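PDB 4B7C: probable oxidoreductase from Pseudomonas aeruginosa, which is probably an NADP-dependent oxidoreductase of the medium-chain dehydrogenase/reductase superfamily, its physiological substrate not established. Local coordinates for residues B[158-171]-B[185-197]. Residues are numbered along the deposited sequence; the frame is centred on the assembly and turned at random.
Sequences AAGAVGSVAGQIAR and EKCRFLVEELGFD
The F196 ring points its CZ corner at the backbone of helix 161-172, 3.6 Å from G167 CA, where the missing side chain lets the ring approach; G163 O lies at the ring edge, in its plane. A158 CB reaches F196 CE2 (3.9 Å) and L190 CD1 (3.7 Å), while L190 CD2 covers one face of the ring near its rim. One turn before L190, the K186 side chain runs past A159 CB, closest at CD (3.7 Å). L194 forks over helix 161-172: CD1 meets S164 CB (3.7 Å) and CD2 meets Q168 NE2 (3.6 Å). The R171 side chain starts with CG anti to N (chi1 173°) and bends at chi3, bringing NE to L194 O in a weak bond (3.3 Å); its NH2 bonds to K302 O. The Q168 amide is fixed from both ends, NE2 giving a bond to S164 O, which lies in the amide plane, and OE1 accepting from Q304 N. S164 OG, held between backbone N and carbonyl carbon (chi1 60°), bonds to G160 O, which S164 N reaches from the opposite face. G195, with positive phi, turns the chain from the helix toward strand 198-201. The contact joins helix 161-172 of the Rossmann fold, and the glycine-rich turn before it, to helix 184-193 and the turn that follows, held chiefly by apolar contact, while Q304 and K302 tie the polar ends of Q168 and R171.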
ATOM      1  N   ALA B 158      17.776 -10.363   0.064  1.00 34.02           N
ATOM      2  CA  ALA B 158      17.755 -11.371   1.117  1.00 34.99           C
ATOM      3  C   ALA B 158      19.133 -11.690   1.718  1.00 37.56           C
ATOM      4  O   ALA B 158      19.213 -12.175   2.850  1.00 36.16           O
ATOM      5  CB  ALA B 158      17.091 -12.637   0.613  1.00 34.37           C
ATOM      6  N   ALA B 159      20.195 -11.420   0.964  1.00 38.25           N
ATOM      7  CA  ALA B 159      21.567 -11.651   1.439  1.00 41.97           C
ATOM      8  C   ALA B 159      22.106 -10.434   2.170  1.00 41.59           C
ATOM      9  O   ALA B 159      23.158 -10.497   2.793  1.00 41.92           O
ATOM     10  CB  ALA B 159      22.494 -12.005   0.284  1.00 41.46           C
ATOM     11  N   GLY B 160      21.396  -9.319   2.072  1.00 40.19           N
ATOM     12  CA  GLY B 160      21.768  -8.113   2.801  1.00 37.10           C
ATOM     13  C   GLY B 160      21.560  -8.249   4.297  1.00 33.89           C
ATOM     14  O   GLY B 160      20.990  -9.225   4.784  1.00 34.22           O
ATOM     15  N   ALA B 161      22.040  -7.255   5.030  1.00 34.29           N
ATOM     16  CA  ALA B 161      22.001  -7.258   6.500  1.00 34.91           C
ATOM     17  C   ALA B 161      20.591  -7.318   7.080  1.00 34.87           C
ATOM     18  O   ALA B 161      20.326  -8.009   8.062  1.00 32.85           O
ATOM     19  CB  ALA B 161      22.691  -5.999   6.996  1.00 34.33           C
ATOM     20  N   VAL B 162      19.676  -6.567   6.482  1.00 34.82           N
ATOM     21  CA  VAL B 162      18.283  -6.561   6.949  1.00 31.92           C
ATOM     22  C   VAL B 162      17.584  -7.853   6.548  1.00 30.62           C
ATOM     23  O   VAL B 162      17.005  -8.561   7.376  1.00 31.86           O
ATOM     24  CB  VAL B 162      17.500  -5.355   6.369  1.00 31.71           C
ATOM     25  CG1 VAL B 162      16.032  -5.424   6.776  1.00 29.83           C
ATOM     26  CG2 VAL B 162      18.133  -4.040   6.798  1.00 28.83           C
ATOM     27  N   GLY B 163      17.647  -8.159   5.261  1.00 32.05           N
ATOM     28  CA  GLY B 163      16.935  -9.314   4.712  1.00 32.65           C
ATOM     29  C   GLY B 163      17.362 -10.655   5.275  1.00 32.48           C
ATOM     30  O   GLY B 163      16.527 -11.534   5.509  1.00 35.46           O
ATOM     31  N   SER B 164      18.666 -10.831   5.460  1.00 33.62           N
ATOM     32  CA  SER B 164      19.202 -12.107   5.965  1.00 37.09           C
ATOM     33  C   SER B 164      18.711 -12.385   7.371  1.00 36.55           C
ATOM     34  O   SER B 164      18.424 -13.528   7.728  1.00 38.69           O
ATOM     35  CB  SER B 164      20.736 -12.132   5.927  1.00 39.14           C
ATOM     36  OG  SER B 164      21.286 -11.097   6.709  1.00 43.37           O
ATOM     37  N   VAL B 165      18.595 -11.337   8.175  1.00 34.59           N
ATOM     38  CA  VAL B 165      18.018 -11.478   9.522  1.00 33.49           C
ATOM     39  C   VAL B 165      16.508 -11.729   9.476  1.00 34.04           C
ATOM     40  O   VAL B 165      15.993 -12.600  10.172  1.00 32.28           O
ATOM     41  CB  VAL B 165      18.309 -10.241  10.394  1.00 34.14           C
ATOM     42  CG1 VAL B 165      17.544 -10.328  11.712  1.00 31.27           C
ATOM     43  CG2 VAL B 165      19.813 -10.122  10.633  1.00 31.97           C
ATOM     44  N   ALA B 166      15.805 -10.954   8.655  1.00 33.30           N
ATOM     45  CA  ALA B 166      14.352 -11.083   8.516  1.00 35.38           C
ATOM     46  C   ALA B 166      13.938 -12.521   8.141  1.00 35.38           C
ATOM     47  O   ALA B 166      13.011 -13.083   8.718  1.00 36.13           O
ATOM     48  CB  ALA B 166      13.823 -10.081   7.476  1.00 34.14           C
ATOM     49  N   GLY B 167      14.639 -13.098   7.173  1.00 36.92           N
ATOM     50  CA  GLY B 167      14.363 -14.470   6.727  1.00 37.27           C
ATOM     51  C   GLY B 167      14.545 -15.512   7.817  1.00 35.89           C
ATOM     52  O   GLY B 167      13.770 -16.453   7.924  1.00 36.61           O
ATOM     53  N   GLN B 168      15.557 -15.315   8.649  1.00 38.41           N
ATOM     54  CA  GLN B 168      15.824 -16.230   9.760  1.00 39.44           C
ATOM     55  C   GLN B 168      14.760 -16.120  10.835  1.00 40.55           C
ATOM     56  O   GLN B 168      14.303 -17.123  11.392  1.00 41.02           O
ATOM     57  CB  GLN B 168      17.213 -15.975  10.354  1.00 42.53           C
ATOM     58  CG  GLN B 168      18.354 -16.307   9.403  1.00 42.72           C
ATOM     59  CD  GLN B 168      19.725 -16.042  10.006  1.00 43.08           C
ATOM     60  OE1 GLN B 168      20.218 -16.836  10.794  1.00 47.80           O
ATOM     61  NE2 GLN B 168      20.348 -14.932   9.624  1.00 42.88           N
ATOM     62  N   ILE B 169      14.342 -14.894  11.124  1.00 40.46           N
ATOM     63  CA  ILE B 169      13.241 -14.689  12.070  1.00 38.07           C
ATOM     64  C   ILE B 169      11.981 -15.387  11.557  1.00 37.69           C
ATOM     65  O   ILE B 169      11.283 -16.070  12.306  1.00 38.21           O
ATOM     66  CB  ILE B 169      12.951 -13.193  12.317  1.00 37.23           C
ATOM     67  CG1 ILE B 169      14.148 -12.519  12.998  1.00 37.89           C
ATOM     68  CG2 ILE B 169      11.731 -13.038  13.220  1.00 35.00           C
ATOM     69  CD1 ILE B 169      14.021 -11.016  13.122  1.00 36.77           C
ATOM     70  N   ALA B 170      11.697 -15.206  10.271  1.00 39.78           N
ATOM     71  CA  ALA B 170      10.528 -15.823   9.637  1.00 42.29           C
ATOM     72  C   ALA B 170      10.557 -17.353   9.757  1.00 44.78           C
ATOM     73  O   ALA B 170       9.533 -17.982  10.043  1.00 43.42           O
ATOM     74  CB  ALA B 170      10.456 -15.412   8.175  1.00 41.44           C
ATOM     75  N   ARG B 171      11.740 -17.937   9.566  1.00 48.12           N
ATOM     76  CA  ARG B 171      11.930 -19.393   9.745  1.00 49.92           C
ATOM     77  C   ARG B 171      11.561 -19.801  11.162  1.00 47.72           C
ATOM     78  O   ARG B 171      10.845 -20.777  11.377  1.00 46.17           O
ATOM     79  CB  ARG B 171      13.380 -19.818   9.432  1.00 55.04           C
ATOM     80  CG  ARG B 171      13.693 -21.284   9.772  1.00 62.33           C
ATOM     81  CD  ARG B 171      15.116 -21.725   9.415  1.00 66.56           C
ATOM     82  NE  ARG B 171      16.125 -20.744   9.812  1.00 71.32           N
ATOM     83  CZ  ARG B 171      16.591 -20.585  11.050  1.00 75.26           C
ATOM     84  NH1 ARG B 171      16.157 -21.349  12.051  1.00 76.91           N
ATOM     85  NH2 ARG B 171      17.505 -19.651  11.290  1.00 79.24           N
ATOM     86  N   GLU B 185      26.262 -17.630  -5.339  1.00 60.43           N
ATOM     87  CA  GLU B 185      26.889 -17.788  -4.017  1.00 65.69           C
ATOM     88  C   GLU B 185      25.974 -17.272  -2.910  1.00 62.99           C
ATOM     89  O   GLU B 185      25.780 -17.935  -1.890  1.00 63.79           O
ATOM     90  CB  GLU B 185      28.260 -17.086  -3.937  1.00 71.90           C
ATOM     91  CG  GLU B 185      29.040 -17.260  -2.637  1.00 75.10           C
ATOM     92  CD  GLU B 185      28.721 -18.549  -1.873  1.00 78.83           C
ATOM     93  OE1 GLU B 185      28.358 -19.605  -2.425  1.00 79.89           O
ATOM     94  OE2 GLU B 185      28.812 -18.529  -0.660  1.00 79.20           O
ATOM     95  N   LYS B 186      25.413 -16.086  -3.120  1.00 60.01           N
ATOM     96  CA  LYS B 186      24.449 -15.517  -2.168  1.00 58.44           C
ATOM     97  C   LYS B 186      23.287 -16.473  -1.930  1.00 54.31           C
ATOM     98  O   LYS B 186      22.907 -16.734  -0.790  1.00 53.53           O
ATOM     99  CB  LYS B 186      23.928 -14.165  -2.658  1.00 60.55           C
ATOM    100  CG  LYS B 186      24.902 -13.022  -2.428  1.00 62.26           C
ATOM    101  CD  LYS B 186      24.346 -11.697  -2.935  1.00 65.49           C
ATOM    102  CE  LYS B 186      25.284 -10.540  -2.624  1.00 66.80           C
ATOM    103  NZ  LYS B 186      24.704  -9.236  -3.051  1.00 63.65           N
ATOM    104  N   CYS B 187      22.734 -17.004  -3.015  1.00 55.85           N
ATOM    105  CA  CYS B 187      21.573 -17.902  -2.932  1.00 55.79           C
ATOM    106  C   CYS B 187      21.894 -19.201  -2.208  1.00 57.19           C
ATOM    107  O   CYS B 187      21.097 -19.686  -1.395  1.00 56.86           O
ATOM    108  CB  CYS B 187      21.002 -18.177  -4.320  1.00 58.00           C
ATOM    109  SG  CYS B 187      20.162 -16.721  -5.016  1.00 59.88           S
ATOM    110  N   ARG B 188      23.069 -19.756  -2.493  1.00 59.99           N
ATOM    111  CA  ARG B 188      23.554 -20.954  -1.789  1.00 61.10           C
ATOM    112  C   ARG B 188      23.681 -20.685  -0.301  1.00 55.66           C
ATOM    113  O   ARG B 188      23.224 -21.467   0.530  1.00 49.20           O
ATOM    114  CB  ARG B 188      24.922 -21.373  -2.337  1.00 68.64           C
ATOM    115  CG  ARG B 188      25.476 -22.692  -1.797  1.00 74.19           C
ATOM    116  CD  ARG B 188      27.010 -22.722  -1.686  1.00 78.39           C
ATOM    117  NE  ARG B 188      27.643 -21.724  -0.811  1.00 83.29           N
ATOM    118  CZ  ARG B 188      27.774 -21.825   0.514  1.00 84.07           C
ATOM    119  NH1 ARG B 188      27.278 -22.867   1.171  1.00 82.09           N
ATOM    120  NH2 ARG B 188      28.385 -20.859   1.190  1.00 82.88           N
ATOM    121  N   PHE B 189      24.307 -19.560   0.017  1.00 57.48           N
ATOM    122  CA  PHE B 189      24.485 -19.133   1.411  1.00 58.82           C
ATOM    123  C   PHE B 189      23.152 -19.051   2.162  1.00 54.36           C
ATOM    124  O   PHE B 189      23.016 -19.550   3.281  1.00 57.09           O
ATOM    125  CB  PHE B 189      25.208 -17.782   1.448  1.00 62.14           C
ATOM    126  CG  PHE B 189      25.364 -17.222   2.826  1.00 67.25           C
ATOM    127  CD1 PHE B 189      26.325 -17.733   3.698  1.00 71.12           C
ATOM    128  CD2 PHE B 189      24.551 -16.191   3.258  1.00 69.57           C
ATOM    129  CE1 PHE B 189      26.469 -17.221   4.977  1.00 71.71           C
ATOM    130  CE2 PHE B 189      24.690 -15.679   4.530  1.00 70.43           C
ATOM    131  CZ  PHE B 189      25.642 -16.195   5.392  1.00 72.07           C
ATOM    132  N   LEU B 190      22.157 -18.441   1.526  1.00 51.36           N
ATOM    133  CA  LEU B 190      20.824 -18.303   2.126  1.00 50.20           C
ATOM    134  C   LEU B 190      20.214 -19.647   2.505  1.00 50.07           C
ATOM    135  O   LEU B 190      19.683 -19.818   3.604  1.00 47.72           O
ATOM    136  CB  LEU B 190      19.870 -17.565   1.174  1.00 49.51           C
ATOM    137  CG  LEU B 190      20.160 -16.085   0.914  1.00 48.58           C
ATOM    138  CD1 LEU B 190      19.209 -15.528  -0.144  1.00 45.39           C
ATOM    139  CD2 LEU B 190      20.079 -15.283   2.205  1.00 45.55           C
ATOM    140  N   VAL B 191      20.281 -20.597   1.582  1.00 52.55           N
ATOM    141  CA  VAL B 191      19.654 -21.904   1.787  1.00 56.61           C
ATOM    142  C   VAL B 191      20.488 -22.791   2.707  1.00 57.79           C
ATOM    143  O   VAL B 191      19.985 -23.310   3.704  1.00 59.03           O
ATOM    144  CB  VAL B 191      19.431 -22.634   0.446  1.00 59.46           C
ATOM    145  CG1 VAL B 191      18.914 -24.051   0.686  1.00 59.51           C
ATOM    146  CG2 VAL B 191      18.470 -21.844  -0.430  1.00 59.12           C
ATOM    147  N   GLU B 192      21.768 -22.937   2.383  1.00 63.38           N
ATOM    148  CA  GLU B 192      22.632 -23.907   3.082  1.00 68.20           C
ATOM    149  C   GLU B 192      23.103 -23.441   4.461  1.00 65.49           C
ATOM    150  O   GLU B 192      23.223 -24.248   5.378  1.00 66.22           O
ATOM    151  CB  GLU B 192      23.839 -24.300   2.216  1.00 71.77           C
ATOM    152  CG  GLU B 192      23.458 -25.135   1.002  1.00 76.51           C
ATOM    153  CD  GLU B 192      24.627 -25.529   0.124  1.00 80.03           C
ATOM    154  OE1 GLU B 192      25.788 -25.420   0.579  1.00 84.66           O
ATOM    155  OE2 GLU B 192      24.366 -25.970  -1.019  1.00 81.86           O
ATOM    156  N   GLU B 193      23.373 -22.146   4.600  1.00 63.92           N
ATOM    157  CA  GLU B 193      23.871 -21.597   5.874  1.00 61.72           C
ATOM    158  C   GLU B 193      22.775 -20.995   6.753  1.00 61.00           C
ATOM    159  O   GLU B 193      22.740 -21.241   7.955  1.00 58.69           O
ATOM    160  CB  GLU B 193      24.961 -20.545   5.633  1.00 62.81           C
ATOM    161  CG  GLU B 193      26.153 -21.042   4.833  1.00 65.67           C
ATOM    162  CD  GLU B 193      26.764 -22.309   5.411  1.00 66.52           C
ATOM    163  OE1 GLU B 193      27.016 -22.349   6.633  1.00 63.45           O
ATOM    164  OE2 GLU B 193      26.976 -23.272   4.645  1.00 71.91           O
ATOM    165  N   LEU B 194      21.885 -20.203   6.158  1.00 60.02           N
ATOM    166  CA  LEU B 194      20.854 -19.493   6.941  1.00 56.76           C
ATOM    167  C   LEU B 194      19.542 -20.253   7.094  1.00 57.84           C
ATOM    168  O   LEU B 194      18.683 -19.868   7.892  1.00 59.64           O
ATOM    169  CB  LEU B 194      20.576 -18.107   6.354  1.00 54.10           C
ATOM    170  CG  LEU B 194      21.754 -17.142   6.289  1.00 52.70           C
ATOM    171  CD1 LEU B 194      21.302 -15.773   5.800  1.00 55.70           C
ATOM    172  CD2 LEU B 194      22.444 -17.032   7.642  1.00 50.01           C
ATOM    173  N   GLY B 195      19.382 -21.330   6.336  1.00 57.58           N
ATOM    174  CA  GLY B 195      18.202 -22.197   6.472  1.00 56.97           C
ATOM    175  C   GLY B 195      16.958 -21.706   5.744  1.00 53.33           C
ATOM    176  O   GLY B 195      15.848 -22.121   6.064  1.00 53.21           O
ATOM    177  N   PHE B 196      17.135 -20.812   4.778  1.00 52.07           N
ATOM    178  CA  PHE B 196      16.019 -20.406   3.911  1.00 55.54           C
ATOM    179  C   PHE B 196      15.510 -21.664   3.199  1.00 59.99           C
ATOM    180  O   PHE B 196      16.312 -22.530   2.823  1.00 62.31           O
ATOM    181  CB  PHE B 196      16.458 -19.390   2.854  1.00 55.08           C
ATOM    182  CG  PHE B 196      16.533 -17.955   3.339  1.00 55.18           C
ATOM    183  CD1 PHE B 196      17.180 -17.620   4.517  1.00 53.63           C
ATOM    184  CD2 PHE B 196      15.985 -16.925   2.575  1.00 55.57           C
ATOM    185  CE1 PHE B 196      17.260 -16.299   4.937  1.00 53.79           C
ATOM    186  CE2 PHE B 196      16.070 -15.603   2.988  1.00 55.44           C
ATOM    187  CZ  PHE B 196      16.707 -15.290   4.171  1.00 53.03           C
ATOM    188  N   ASP B 197      14.195 -21.761   3.018  1.00 57.66           N
ATOM    189  CA  ASP B 197      13.591 -22.908   2.332  1.00 56.26           C
ATOM    190  C   ASP B 197      13.927 -22.886   0.861  1.00 54.19           C
ATOM    191  O   ASP B 197      14.041 -23.926   0.215  1.00 58.24           O
ATOM    192  CB  ASP B 197      12.079 -22.918   2.505  1.00 57.08           C
ATOM    193  CG  ASP B 197      11.674 -23.207   3.919  1.00 60.01           C
ATOM    194  OD1 ASP B 197      11.762 -24.382   4.317  1.00 61.83           O
ATOM    195  OD2 ASP B 197      11.281 -22.264   4.634  1.00 57.21           O
TER